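Local coordinates for prolyl-tRNA synthetase (Naegleria fowleri, PDB 6NAB), which probably attaches proline to its cognate tRNA in two steps, activating the amino acid with ATP to prolyl-adenylate and then transferring it to the tRNA, at residues B[45-50]-B[157-162]; B[77-82]-B[114-119]; B[206-211]-B[218-223]; B[96-101]-B[148-153]. All coordinates share one frame; numbering follows the deposited sequence. Where two conformers were deposited one is given.

Contact 1 (B[45-50]-B[157-162]). With AMP (adenosine monophosphate), chain M; EDO (1,2-ethanediol), chain U.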
# COMPACT_ATOMS: atom_id res chain seq x y z
N TYR B 45 -2.31 -2.77 -16.13
CA TYR B 45 -3.17 -3.94 -15.96
C TYR B 45 -3.93 -3.83 -14.64
O TYR B 45 -3.55 -3.09 -13.74
CB TYR B 45 -2.35 -5.23 -15.98
CG TYR B 45 -1.43 -5.33 -17.21
CD1 TYR B 45 -1.89 -5.86 -18.40
CD2 TYR B 45 -0.12 -4.87 -17.15
CE1 TYR B 45 -1.06 -5.95 -19.52
CE2 TYR B 45 0.72 -4.95 -18.26
CZ TYR B 45 0.24 -5.49 -19.44
OH TYR B 45 1.06 -5.56 -20.55
N ILE B 46 -5.01 -4.59 -14.55
CA ILE B 46 -5.86 -4.63 -13.36
C ILE B 46 -5.53 -5.89 -12.56
O ILE B 46 -5.58 -7.00 -13.10
CB ILE B 46 -7.34 -4.59 -13.75
CG1 ILE B 46 -7.63 -3.24 -14.43
CG2 ILE B 46 -8.27 -4.82 -12.52
CD1 ILE B 46 -8.89 -3.25 -15.29
N PHE B 47 -5.19 -5.72 -11.27
CA PHE B 47 -4.90 -6.85 -10.38
C PHE B 47 -6.18 -7.19 -9.62
O PHE B 47 -6.59 -6.45 -8.72
CB PHE B 47 -3.79 -6.51 -9.38
CG PHE B 47 -2.42 -6.28 -10.00
CD1 PHE B 47 -2.23 -5.32 -10.98
CD2 PHE B 47 -1.32 -6.99 -9.55
CE1 PHE B 47 -0.96 -5.10 -11.52
CE2 PHE B 47 -0.06 -6.78 -10.09
CZ PHE B 47 0.13 -5.84 -11.08
N ARG B 48 -6.80 -8.32 -9.96
CA ARG B 48 -8.02 -8.78 -9.30
C ARG B 48 -7.70 -9.43 -7.95
O ARG B 48 -6.53 -9.64 -7.63
CB ARG B 48 -8.77 -9.70 -10.26
CG ARG B 48 -9.11 -9.02 -11.59
CD ARG B 48 -9.85 -9.95 -12.55
NE ARG B 48 -11.21 -10.22 -12.08
CZ ARG B 48 -12.13 -10.90 -12.76
NH1 ARG B 48 -11.85 -11.37 -13.96
NH2 ARG B 48 -13.34 -11.08 -12.25
N PRO B 49 -8.72 -9.72 -7.12
CA PRO B 49 -8.46 -10.16 -5.73
C PRO B 49 -7.50 -11.33 -5.55
O PRO B 49 -6.61 -11.26 -4.69
CB PRO B 49 -9.87 -10.52 -5.21
CG PRO B 49 -10.77 -9.64 -5.97
CD PRO B 49 -10.17 -9.52 -7.34
N ASN B 50 -7.67 -12.42 -6.31
CA ASN B 50 -6.81 -13.59 -6.13
C ASN B 50 -5.36 -13.26 -6.46
O ASN B 50 -4.43 -13.87 -5.92
CB ASN B 50 -7.30 -14.72 -7.03
CG ASN B 50 -8.71 -15.12 -6.71
OD1 ASN B 50 -9.27 -14.67 -5.72
ND2 ASN B 50 -9.30 -15.95 -7.56
N VAL B 157 4.68 -6.50 -20.97
CA VAL B 157 4.37 -7.89 -20.66
C VAL B 157 3.65 -7.90 -19.32
O VAL B 157 4.17 -7.36 -18.34
CB VAL B 157 5.62 -8.79 -20.61
CG1 VAL B 157 5.22 -10.19 -20.19
CG2 VAL B 157 6.33 -8.80 -21.96
N PRO B 158 2.44 -8.47 -19.22
CA PRO B 158 1.73 -8.46 -17.94
C PRO B 158 2.64 -8.96 -16.82
O PRO B 158 3.33 -9.98 -16.96
CB PRO B 158 0.55 -9.41 -18.18
CG PRO B 158 0.30 -9.34 -19.70
CD PRO B 158 1.69 -9.15 -20.30
N PHE B 159 2.64 -8.22 -15.70
CA PHE B 159 3.49 -8.47 -14.52
C PHE B 159 4.98 -8.26 -14.78
O PHE B 159 5.63 -7.52 -14.04
CB PHE B 159 3.28 -9.88 -13.97
CG PHE B 159 1.87 -10.17 -13.55
CD1 PHE B 159 1.24 -9.37 -12.60
CD2 PHE B 159 1.20 -11.25 -14.08
CE1 PHE B 159 -0.07 -9.64 -12.20
CE2 PHE B 159 -0.11 -11.53 -13.69
CZ PHE B 159 -0.75 -10.72 -12.75
N ILE B 160 5.54 -8.95 -15.79
CA ILE B 160 6.98 -8.91 -16.04
C ILE B 160 7.43 -7.49 -16.37
O ILE B 160 8.44 -7.00 -15.85
CB ILE B 160 7.38 -9.89 -17.16
CG1 ILE B 160 7.03 -11.35 -16.81
CG2 ILE B 160 8.88 -9.72 -17.51
CD1 ILE B 160 7.69 -11.88 -15.52
N ARG B 161 6.70 -6.81 -17.26
CA ARG B 161 7.16 -5.49 -17.73
C ARG B 161 5.92 -4.62 -17.98
O ARG B 161 5.40 -4.58 -19.09
CB ARG B 161 8.02 -5.61 -18.98
CG ARG B 161 8.59 -4.27 -19.46
CD ARG B 161 9.47 -4.39 -20.71
NE ARG B 161 10.57 -5.34 -20.52
CZ ARG B 161 11.66 -5.09 -19.79
NH1 ARG B 161 11.81 -3.92 -19.18
NH2 ARG B 161 12.60 -6.02 -19.67
N SER B 162 5.46 -3.94 -16.93
CA SER B 162 4.33 -3.03 -17.04
C SER B 162 4.81 -1.59 -16.87
O SER B 162 5.85 -1.34 -16.24
CB SER B 162 3.23 -3.38 -16.02
OG SER B 162 3.73 -3.40 -14.70
P AMP M . 15.89 -2.51 -12.07
O1P AMP M . 15.95 -0.94 -11.82
O2P AMP M . 15.85 -3.01 -13.54
O3P AMP M . 16.99 -3.15 -11.24
O5' AMP M . 14.58 -3.11 -11.38
C5' AMP M . 14.24 -2.83 -10.03
C4' AMP M . 13.11 -3.71 -9.56
O4' AMP M . 11.92 -3.40 -10.34
C3' AMP M . 13.35 -5.20 -9.74
O3' AMP M . 12.73 -5.93 -8.69
C2' AMP M . 12.69 -5.50 -11.09
O2' AMP M . 12.26 -6.83 -11.24
C1' AMP M . 11.51 -4.53 -11.09
N9 AMP M . 11.10 -4.04 -12.41
C8 AMP M . 11.82 -3.22 -13.24
N7 AMP M . 11.14 -2.77 -14.27
C5 AMP M . 9.89 -3.33 -14.11
C6 AMP M . 8.70 -3.22 -14.86
N6 AMP M . 8.57 -2.46 -15.95
N1 AMP M . 7.61 -3.91 -14.43
C2 AMP M . 7.73 -4.65 -13.32
N3 AMP M . 8.80 -4.82 -12.53
C4 AMP M . 9.84 -4.13 -12.98
C1 EDO U . -14.09 -10.05 -8.64
O1 EDO U . -15.11 -10.38 -9.60
C2 EDO U . -12.77 -10.01 -9.38
O2 EDO U . -12.43 -8.67 -9.79

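Contact 2 (B[77-82]-B[114-119]). With PRO (proline), chain N.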
# COMPACT_ATOMS: atom_id res chain seq x y z
N PRO B 77 6.69 11.33 -1.82
CA PRO B 77 5.72 11.67 -2.87
C PRO B 77 5.92 10.94 -4.20
O PRO B 77 7.00 10.47 -4.56
CB PRO B 77 5.91 13.18 -3.05
CG PRO B 77 6.44 13.64 -1.72
CD PRO B 77 7.36 12.54 -1.29
N LEU B 78 4.81 10.89 -4.95
CA LEU B 78 4.80 10.37 -6.32
C LEU B 78 5.59 11.26 -7.28
O LEU B 78 6.17 10.76 -8.26
CB LEU B 78 3.35 10.27 -6.80
CG LEU B 78 3.06 9.91 -8.26
CD1 LEU B 78 3.51 8.47 -8.54
CD2 LEU B 78 1.55 10.05 -8.53
N PHE B 79 5.63 12.56 -7.03
CA PHE B 79 6.18 13.54 -7.96
C PHE B 79 7.63 13.87 -7.62
O PHE B 79 8.03 13.89 -6.45
CB PHE B 79 5.35 14.82 -7.93
CG PHE B 79 3.91 14.61 -8.27
CD1 PHE B 79 3.53 14.21 -9.55
CD2 PHE B 79 2.91 14.84 -7.33
CE1 PHE B 79 2.18 14.04 -9.89
CE2 PHE B 79 1.57 14.66 -7.65
CZ PHE B 79 1.20 14.27 -8.94
N VAL B 80 8.42 14.18 -8.65
CA VAL B 80 9.80 14.63 -8.49
C VAL B 80 10.03 15.81 -9.42
O VAL B 80 9.46 15.88 -10.51
CB VAL B 80 10.81 13.48 -8.76
CG1 VAL B 80 10.66 12.94 -10.19
CG2 VAL B 80 12.25 13.94 -8.48
N THR B 81 10.82 16.78 -8.97
CA THR B 81 11.09 17.92 -9.83
C THR B 81 12.19 17.57 -10.84
O THR B 81 12.99 16.65 -10.65
CB THR B 81 11.51 19.16 -9.03
OG1 THR B 81 12.71 18.89 -8.30
CG2 THR B 81 10.40 19.60 -8.06
N LYS B 82 12.20 18.33 -11.94
CA LYS B 82 13.29 18.23 -12.90
C LYS B 82 14.63 18.49 -12.22
O LYS B 82 15.62 17.78 -12.47
CB LYS B 82 13.09 19.22 -14.04
CG LYS B 82 14.21 19.13 -15.11
CD LYS B 82 14.02 20.15 -16.20
CE LYS B 82 12.85 19.81 -17.09
NZ LYS B 82 12.87 20.70 -18.30
N ILE B 114 6.28 18.54 -13.73
CA ILE B 114 6.83 17.65 -12.73
C ILE B 114 6.69 16.22 -13.23
O ILE B 114 5.80 15.90 -14.03
CB ILE B 114 6.15 17.80 -11.34
CG1 ILE B 114 4.66 17.51 -11.46
CG2 ILE B 114 6.42 19.20 -10.75
CD1 ILE B 114 3.91 17.74 -10.18
N ALA B 115 7.58 15.36 -12.77
CA ALA B 115 7.72 14.00 -13.26
C ALA B 115 7.13 13.00 -12.27
O ALA B 115 7.09 13.24 -11.06
CB ALA B 115 9.19 13.69 -13.51
N LEU B 116 6.70 11.86 -12.79
CA LEU B 116 6.29 10.73 -11.97
C LEU B 116 7.52 9.88 -11.64
O LEU B 116 8.36 9.64 -12.51
CB LEU B 116 5.24 9.89 -12.68
CG LEU B 116 3.97 10.60 -13.15
CD1 LEU B 116 2.99 9.60 -13.77
CD2 LEU B 116 3.34 11.34 -11.99
N ARG B 117 7.60 9.44 -10.40
CA ARG B 117 8.77 8.72 -9.92
C ARG B 117 9.02 7.46 -10.74
O ARG B 117 8.12 6.60 -10.86
CB ARG B 117 8.63 8.37 -8.43
CG ARG B 117 7.67 7.25 -8.08
CD ARG B 117 7.54 7.00 -6.57
NE ARG B 117 6.19 6.51 -6.34
CZ ARG B 117 5.44 6.74 -5.28
NH1 ARG B 117 5.89 7.48 -4.26
NH2 ARG B 117 4.21 6.24 -5.26
N PRO B 118 10.19 7.31 -11.36
CA PRO B 118 10.58 6.00 -11.92
C PRO B 118 11.25 5.13 -10.88
O PRO B 118 11.44 3.92 -11.08
CB PRO B 118 11.54 6.40 -13.05
CG PRO B 118 12.21 7.62 -12.51
CD PRO B 118 11.16 8.36 -11.70
N THR B 119 11.66 5.77 -9.78
CA THR B 119 12.41 5.24 -8.64
C THR B 119 12.69 6.46 -7.76
O THR B 119 12.66 7.58 -8.28
CB THR B 119 13.71 4.52 -9.05
OG1 THR B 119 14.39 4.06 -7.88
CG2 THR B 119 14.64 5.45 -9.86
N PRO N . 15.92 1.96 -6.92
CA PRO N . 16.57 0.75 -7.43
C PRO N . 16.07 0.39 -8.83
O PRO N . 16.49 -0.62 -9.41
CB PRO N . 16.19 -0.33 -6.41
CG PRO N . 14.90 0.19 -5.78
CD PRO N . 15.10 1.68 -5.72
OXT PRO N . 15.23 1.10 -9.41
O HOH W 1 8.73 8.36 -3.63

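Contact 3 (B[206-211]-B[218-223])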
# COMPACT_ATOMS: atom_id res chain seq x y z
N GLY B 206 23.78 -13.51 -8.36
CA GLY B 206 24.97 -13.10 -9.07
C GLY B 206 25.08 -11.60 -9.08
O GLY B 206 24.23 -10.88 -8.55
N THR B 207 26.17 -11.13 -9.66
CA THR B 207 26.37 -9.70 -9.85
C THR B 207 26.16 -9.37 -11.32
O THR B 207 26.53 -10.14 -12.21
CB THR B 207 27.78 -9.25 -9.42
OG1 THR B 207 28.76 -9.99 -10.15
CG2 THR B 207 27.98 -9.46 -7.92
N LYS B 208 25.53 -8.22 -11.57
CA LYS B 208 25.40 -7.74 -12.94
C LYS B 208 26.75 -7.26 -13.47
O LYS B 208 27.59 -6.75 -12.72
CB LYS B 208 24.38 -6.61 -13.04
CG LYS B 208 22.95 -7.01 -12.73
CD LYS B 208 22.41 -7.97 -13.78
CE LYS B 208 20.89 -8.01 -13.81
NZ LYS B 208 20.41 -9.04 -14.80
N THR B 209 26.95 -7.41 -14.78
CA THR B 209 28.13 -6.83 -15.42
C THR B 209 28.01 -5.31 -15.47
O THR B 209 26.95 -4.74 -15.22
CB THR B 209 28.31 -7.37 -16.84
OG1 THR B 209 27.14 -7.06 -17.61
CG2 THR B 209 28.54 -8.87 -16.82
N GLU B 210 29.12 -4.66 -15.81
CA GLU B 210 29.15 -3.21 -15.77
C GLU B 210 28.07 -2.62 -16.66
O GLU B 210 27.44 -1.62 -16.31
CB GLU B 210 30.53 -2.69 -16.20
CG GLU B 210 31.62 -2.93 -15.17
CD GLU B 210 31.35 -2.17 -13.88
OE1 GLU B 210 30.97 -0.98 -13.94
OE2 GLU B 210 31.52 -2.77 -12.79
N ASN B 211 27.85 -3.24 -17.82
CA ASN B 211 26.90 -2.68 -18.76
C ASN B 211 25.46 -2.81 -18.27
O ASN B 211 24.59 -2.08 -18.76
CB ASN B 211 27.03 -3.35 -20.13
CG ASN B 211 26.49 -2.49 -21.24
OD1 ASN B 211 25.42 -2.74 -21.78
ND2 ASN B 211 27.27 -1.47 -21.60
N ASP B 218 27.65 1.40 -7.63
CA ASP B 218 28.98 0.81 -7.72
C ASP B 218 28.89 -0.63 -8.21
O ASP B 218 29.66 -1.02 -9.09
CB ASP B 218 29.71 0.91 -6.38
CG ASP B 218 30.54 2.20 -6.24
OD1 ASP B 218 30.66 2.97 -7.22
OD2 ASP B 218 31.07 2.44 -5.14
N TYR B 219 27.96 -1.43 -7.68
CA TYR B 219 27.67 -2.75 -8.23
C TYR B 219 26.21 -3.11 -7.94
O TYR B 219 25.60 -2.61 -6.99
CB TYR B 219 28.62 -3.84 -7.69
CG TYR B 219 28.56 -4.09 -6.19
CD1 TYR B 219 29.44 -3.44 -5.31
CD2 TYR B 219 27.65 -5.00 -5.65
CE1 TYR B 219 29.40 -3.67 -3.94
CE2 TYR B 219 27.59 -5.23 -4.27
CZ TYR B 219 28.46 -4.56 -3.42
OH TYR B 219 28.39 -4.79 -2.06
N THR B 220 25.67 -3.99 -8.79
CA THR B 220 24.30 -4.47 -8.68
C THR B 220 24.34 -5.98 -8.52
O THR B 220 25.04 -6.67 -9.27
CB THR B 220 23.49 -4.07 -9.93
OG1 THR B 220 23.30 -2.65 -9.96
CG2 THR B 220 22.14 -4.79 -9.98
N THR B 221 23.62 -6.49 -7.51
CA THR B 221 23.40 -7.93 -7.37
C THR B 221 21.96 -8.26 -7.73
O THR B 221 21.07 -7.42 -7.63
CB THR B 221 23.69 -8.42 -5.95
OG1 THR B 221 22.70 -7.90 -5.04
CG2 THR B 221 25.09 -7.97 -5.50
N THR B 222 21.73 -9.51 -8.13
CA THR B 222 20.45 -9.90 -8.69
C THR B 222 20.12 -11.33 -8.30
O THR B 222 21.02 -12.14 -8.07
CB THR B 222 20.48 -9.76 -10.22
OG1 THR B 222 19.24 -10.17 -10.78
CG2 THR B 222 21.62 -10.63 -10.82
N VAL B 223 18.82 -11.65 -8.23
CA VAL B 223 18.35 -13.03 -8.23
C VAL B 223 17.79 -13.30 -9.62
O VAL B 223 16.78 -12.70 -10.01
CB VAL B 223 17.32 -13.32 -7.13
CG1 VAL B 223 18.01 -13.55 -5.79
CG2 VAL B 223 16.31 -12.19 -7.03
O HOH W 2 27.59 -4.69 -10.88
O HOH W 3 30.03 -3.49 -10.80

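Contact 4 (B[96-101]-B[148-153]). With AMP (adenosine monophosphate), chain M; PRO (proline), chain N.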
# COMPACT_ATOMS: atom_id res chain seq x y z
N SER B 96 15.95 8.94 -18.15
CA SER B 96 15.31 10.03 -18.89
C SER B 96 14.23 9.56 -19.87
O SER B 96 13.09 10.04 -19.78
CB SER B 96 16.36 10.87 -19.61
OG SER B 96 16.71 11.99 -18.82
N PRO B 97 14.53 8.65 -20.81
CA PRO B 97 13.50 8.29 -21.81
C PRO B 97 12.25 7.64 -21.23
O PRO B 97 11.21 7.63 -21.90
CB PRO B 97 14.24 7.32 -22.75
CG PRO B 97 15.70 7.45 -22.41
CD PRO B 97 15.76 7.87 -20.99
N GLU B 98 12.31 7.10 -20.02
CA GLU B 98 11.18 6.40 -19.41
C GLU B 98 10.38 7.25 -18.42
O GLU B 98 9.45 6.73 -17.80
CB GLU B 98 11.68 5.13 -18.71
CG GLU B 98 12.27 4.09 -19.67
CD GLU B 98 12.81 2.85 -18.96
OE1 GLU B 98 13.12 1.86 -19.66
OE2 GLU B 98 12.91 2.86 -17.71
N VAL B 99 10.72 8.52 -18.25
CA VAL B 99 10.07 9.36 -17.24
C VAL B 99 8.82 10.01 -17.83
O VAL B 99 8.87 10.62 -18.92
CB VAL B 99 11.04 10.42 -16.70
CG1 VAL B 99 10.29 11.49 -15.93
CG2 VAL B 99 12.10 9.77 -15.82
N ALA B 100 7.69 9.86 -17.14
CA ALA B 100 6.42 10.48 -17.51
C ALA B 100 6.29 11.85 -16.85
O ALA B 100 6.57 12.01 -15.66
CB ALA B 100 5.24 9.60 -17.10
N TRP B 101 5.85 12.84 -17.62
CA TRP B 101 5.81 14.23 -17.19
C TRP B 101 4.38 14.74 -17.13
O TRP B 101 3.65 14.66 -18.11
CB TRP B 101 6.63 15.12 -18.12
CG TRP B 101 8.09 14.91 -17.99
CD1 TRP B 101 8.87 14.07 -18.73
CD2 TRP B 101 8.95 15.54 -17.05
NE1 TRP B 101 10.18 14.15 -18.31
CE2 TRP B 101 10.25 15.06 -17.28
CE3 TRP B 101 8.75 16.49 -16.04
CZ2 TRP B 101 11.35 15.48 -16.54
CZ3 TRP B 101 9.84 16.91 -15.30
CH2 TRP B 101 11.13 16.40 -15.55
N VAL B 148 5.24 2.74 -9.12
CA VAL B 148 6.23 3.49 -9.87
C VAL B 148 5.87 3.41 -11.35
O VAL B 148 5.16 2.51 -11.79
CB VAL B 148 7.67 2.98 -9.61
CG1 VAL B 148 8.23 3.66 -8.36
CG2 VAL B 148 7.65 1.50 -9.39
N VAL B 149 6.36 4.39 -12.10
CA VAL B 149 6.03 4.56 -13.52
C VAL B 149 7.32 4.59 -14.34
O VAL B 149 8.19 5.44 -14.11
CB VAL B 149 5.21 5.83 -13.75
CG1 VAL B 149 4.99 6.09 -15.23
CG2 VAL B 149 3.84 5.76 -12.98
N ARG B 150 7.43 3.68 -15.30
CA ARG B 150 8.51 3.72 -16.29
C ARG B 150 7.87 3.54 -17.65
O ARG B 150 7.27 2.49 -17.92
CB ARG B 150 9.56 2.63 -16.02
CG ARG B 150 10.33 2.86 -14.71
CD ARG B 150 11.43 1.81 -14.45
NE ARG B 150 11.93 1.92 -13.06
CZ ARG B 150 12.94 1.21 -12.55
NH1 ARG B 150 13.60 0.32 -13.30
NH2 ARG B 150 13.28 1.40 -11.27
N TRP B 151 7.95 4.57 -18.49
CA TRP B 151 7.29 4.53 -19.78
C TRP B 151 8.12 3.66 -20.72
O TRP B 151 8.81 4.14 -21.63
CB TRP B 151 7.06 5.93 -20.33
CG TRP B 151 5.78 6.00 -21.07
CD1 TRP B 151 5.61 6.07 -22.43
CD2 TRP B 151 4.47 5.93 -20.51
NE1 TRP B 151 4.27 6.09 -22.74
CE2 TRP B 151 3.55 6.00 -21.58
CE3 TRP B 151 3.98 5.83 -19.20
CZ2 TRP B 151 2.17 5.98 -21.37
CZ3 TRP B 151 2.61 5.81 -19.00
CH2 TRP B 151 1.72 5.88 -20.08
N GLU B 152 8.04 2.36 -20.48
CA GLU B 152 8.88 1.37 -21.15
C GLU B 152 8.80 1.51 -22.66
O GLU B 152 7.72 1.67 -23.24
CB GLU B 152 8.45 -0.04 -20.72
CG GLU B 152 8.55 -0.29 -19.20
CD GLU B 152 9.97 -0.64 -18.75
OE1 GLU B 152 10.80 -1.09 -19.60
OE2 GLU B 152 10.27 -0.42 -17.56
N PHE B 153 9.97 1.47 -23.30
CA PHE B 153 10.00 1.42 -24.76
C PHE B 153 9.69 0.02 -25.27
O PHE B 153 8.96 -0.14 -26.25
CB PHE B 153 11.36 1.88 -25.28
CG PHE B 153 11.49 1.83 -26.78
CD1 PHE B 153 11.01 2.87 -27.57
CD2 PHE B 153 12.08 0.74 -27.40
CE1 PHE B 153 11.13 2.82 -28.95
CE2 PHE B 153 12.20 0.68 -28.78
CZ PHE B 153 11.72 1.73 -29.56
P AMP M . 15.89 -2.51 -12.07
O1P AMP M . 15.95 -0.94 -11.82
O2P AMP M . 15.85 -3.01 -13.54
O3P AMP M . 16.99 -3.15 -11.24
O5' AMP M . 14.58 -3.11 -11.38
C5' AMP M . 14.24 -2.83 -10.03
C4' AMP M . 13.11 -3.71 -9.56
O4' AMP M . 11.92 -3.40 -10.34
C3' AMP M . 13.35 -5.20 -9.74
O3' AMP M . 12.73 -5.93 -8.69
C2' AMP M . 12.69 -5.50 -11.09
O2' AMP M . 12.26 -6.83 -11.24
C1' AMP M . 11.51 -4.53 -11.09
N9 AMP M . 11.10 -4.04 -12.41
C8 AMP M . 11.82 -3.22 -13.24
N7 AMP M . 11.14 -2.77 -14.27
C5 AMP M . 9.89 -3.33 -14.11
C6 AMP M . 8.70 -3.22 -14.86
N6 AMP M . 8.57 -2.46 -15.95
N1 AMP M . 7.61 -3.91 -14.43
C2 AMP M . 7.73 -4.65 -13.32
N3 AMP M . 8.80 -4.82 -12.53
C4 AMP M . 9.84 -4.13 -12.98
N PRO N . 15.92 1.96 -6.92
CA PRO N . 16.57 0.75 -7.43
C PRO N . 16.07 0.39 -8.83
O PRO N . 16.49 -0.62 -9.41
CB PRO N . 16.19 -0.33 -6.41
CG PRO N . 14.90 0.19 -5.78
CD PRO N . 15.10 1.68 -5.72
OXT PRO N . 15.23 1.10 -9.41
O HOH W 4 13.34 -0.69 -18.93
O HOH W 5 14.47 0.97 -16.56
O HOH W 6 12.21 1.67 -22.04
O HOH W 7 7.94 8.27 -14.74

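Contact 1 (B[45-50]-B[157-162])
Tyr45 lays one face of its ring over Pro158, whose CA stands 3.9 Å from the ring centroid and 21° off the normal, a CH-pi contact displaced toward the rim. The pyrrolidine ring continues the overlap, Pro158 CG resting 3.7 Å from Tyr45 CE1. At the edge of the same ring, near its plane, Ser162 CB sits 3.7 Å from Tyr45 CE2, so loop 157-162 holds the tyrosine over a face and along a side. Chi1 of -51° sets Tyr45 CG anti to its carbonyl carbon and sends the phenol across to the loop. Phe47, on strand 45-47, uses its ring differently: Phe159 turns an edge toward the Phe47 face in an offset edge-to-face pair, planes at 80° and Phe159 CE1 3.6 Å from Phe47 CE2. No hydrogen bond joins the segments; the grip is apolar and mostly buried. The loop is shaped by paired backbone hydrogen bonds, N to O in both directions, between Val157 and Arg161, with Ile160 and Arg161 both facing Val157 as a classic beta bulge. Its far side reads the nucleotide: Ser162 O accepts from AMP N6 at 3.0 Å, while Ser162 N gives AMP N1 a weak bond. Ser162 OG turns instead to Glu164 O. Backbone recognition of an adenine edge belongs to the ATP site of the class II synthetase core, here probably the motif 2 loop, between strands 140-149 and 164-174.

Contact 2 (B[77-82]-B[114-119])
The Phe79 ring lies between two aliphatic side chains: Ile114 CD1 over one face, 3.9 Å from the centroid and 25° off the normal, and Leu78 CD2 over the opposite face, toward the rim. Ala115 O lies at the ring's edge, near its plane, and Leu116 runs alongside, its CD2 3.6 Å from Phe79 CE1. The other flat group, the Arg117 guanidinium, has Leu78 CA over one face and a water at its edge; that water receives a bond from Arg117 NH1 and gives one to Pro77 O. Arg117 NE reaches past the contact to Asn147 O. Beneath the side chains, strands 79-81 and 114-116 run antiparallel. Val80 and Ala115 form a hydrogen-bonded pair, Val80 N to Ala115 O at 2.9 Å and Ala115 N to Val80 O at 3.0 Å, and Phe79 with Leu116 is the adjoining non-hydrogen-bonded pair. Arg117 N extends the ladder to Leu78 O at 2.9 Å. On the face carrying Val80 and Ala115, Val80 CG1 meets Ala115 CB at 3.7 Å. Leu116 of the second subunit packs on Phe79, and Tyr39 of that subunit bonds to Phe79 O. Thr119 OG1, also bonded to Glu121, accepts from the nitrogen of bound proline at 2.8 Å. The chemistry thus joins an apolar face around Phe79, packed on the second subunit, to a polar end: the strand runs straight on into the loop whose Thr119 binds the amino acid.

Contact 3 (B[206-211]-B[218-223])
Gly206 and Thr222 form a hydrogen-bonded antiparallel pair in the beta hairpin of strands 204-207 and 219-227, part of the class II catalytic core. Thr222 N gives to Gly206 O at 2.9 Å and Gly206 N returns a bond to Thr222 O at 3.1 Å. Next comes the non-hydrogen-bonded pair Thr207 and Thr221, and then Lys208 N bonds to Thr220 O at 2.8 Å. Where the strands part, a water takes over, giving to Lys208 O and accepting from Thr220 N; another joins Glu210 OE2 to Asp218 O, while the other carboxylate oxygen, Glu210 OE1, forms a salt bridge with Lys213.

Side chains lean across this ladder. Lys208 bends at chi2 (-66°), which folds its aliphatic stem over the neighbouring threonines: CG meets Thr220 CG2 at 3.6 Å, and further out CE passes 4.0 Å from Thr222 CB, running across that side chain. The ammonium goes on to a salt bridge with Glu224, whose carboxylate also bonds Thr222 OG1, so one acid steadies both residues. In the next shell, Thr220 OG1 pairs with His240 ND1, and the NE2 of that imidazole bonds the bound proline; Thr220 is therefore a second-shell residue that probably helps set the histidine's rotation. Thr221 OG1 is tied to Ser239 O of strand 232-243. Back at the hairpin itself, Thr222 CG2 lies against the Gly206 carbonyl, 3.5 Å from Gly206 O.

Contact 4 (B[96-101]-B[148-153])
Segments 96-101 and 148-153 run roughly antiparallel, their touching parts 143° apart in direction, yet a single direct backbone bond ties them: Trp151 N to Glu98 O, 2.7 Å and almost straight at 178°. At Trp151 the chain bends in an inverse gamma turn. One step along, a water replaces the direct link, accepting from Ala100 N and giving to Val149 O. The Glu98 side chain is extended beyond CG and slants across Arg150, laying OE2 3.7 Å from Arg150 CD, against the aliphatic stem; the charged groups do not touch, but a water on OE2 is weakly bonded to Arg150 NH1. Glu98 OE1 comes 3.8 Å from Glu152 OE1. A water donating to both oxygens bridges these like charges, and Arg161 forms a salt bridge to Glu152, which should ease their repulsion. Ala100 CB packs on Val149 CG1 at 4.0 Å. Arg150 stretches from CG to NE and presents its guanidinium edge to both ligands: NH1 to AMP O1P at 3.0 Å, NH2 to proline OXT at 2.7 Å, while NE is held by Pro118 O. Glu152, bent at chi2 (-82°), turns OE2 to AMP N6 at 3.1 Å. Ala100 and Trp101 pair antiparallel with a strand of the second subunit, so the sheet crosses the interface. Phosphate and proline carboxylate thus share one arginine, which suits the motif 2 arginine of class II synthetases and would bring both groups together for adenylate formation.

Overall arrangement
Contacts 2 and 4 are close neighbours, centres about 10 Å apart, sharing the three-stranded sheet of 79-81, 108-116 and 100-105; their segments alternate along the chain. Both lie inside the loop closed by contact 1, whose centre is about 18 Å from that of contact 4 and 22 Å from that of contact 2. Contacts 1 and 4 touch directly and both meet AMP, as contacts 2 and 4 both touch proline. Contact 3 follows later in the chain, with its centre 22 to 26 Å from the others. Contacts 1, 2 and 4 also meet the second subunit, so segments that meet the ligands also lie at or near the dimer interface.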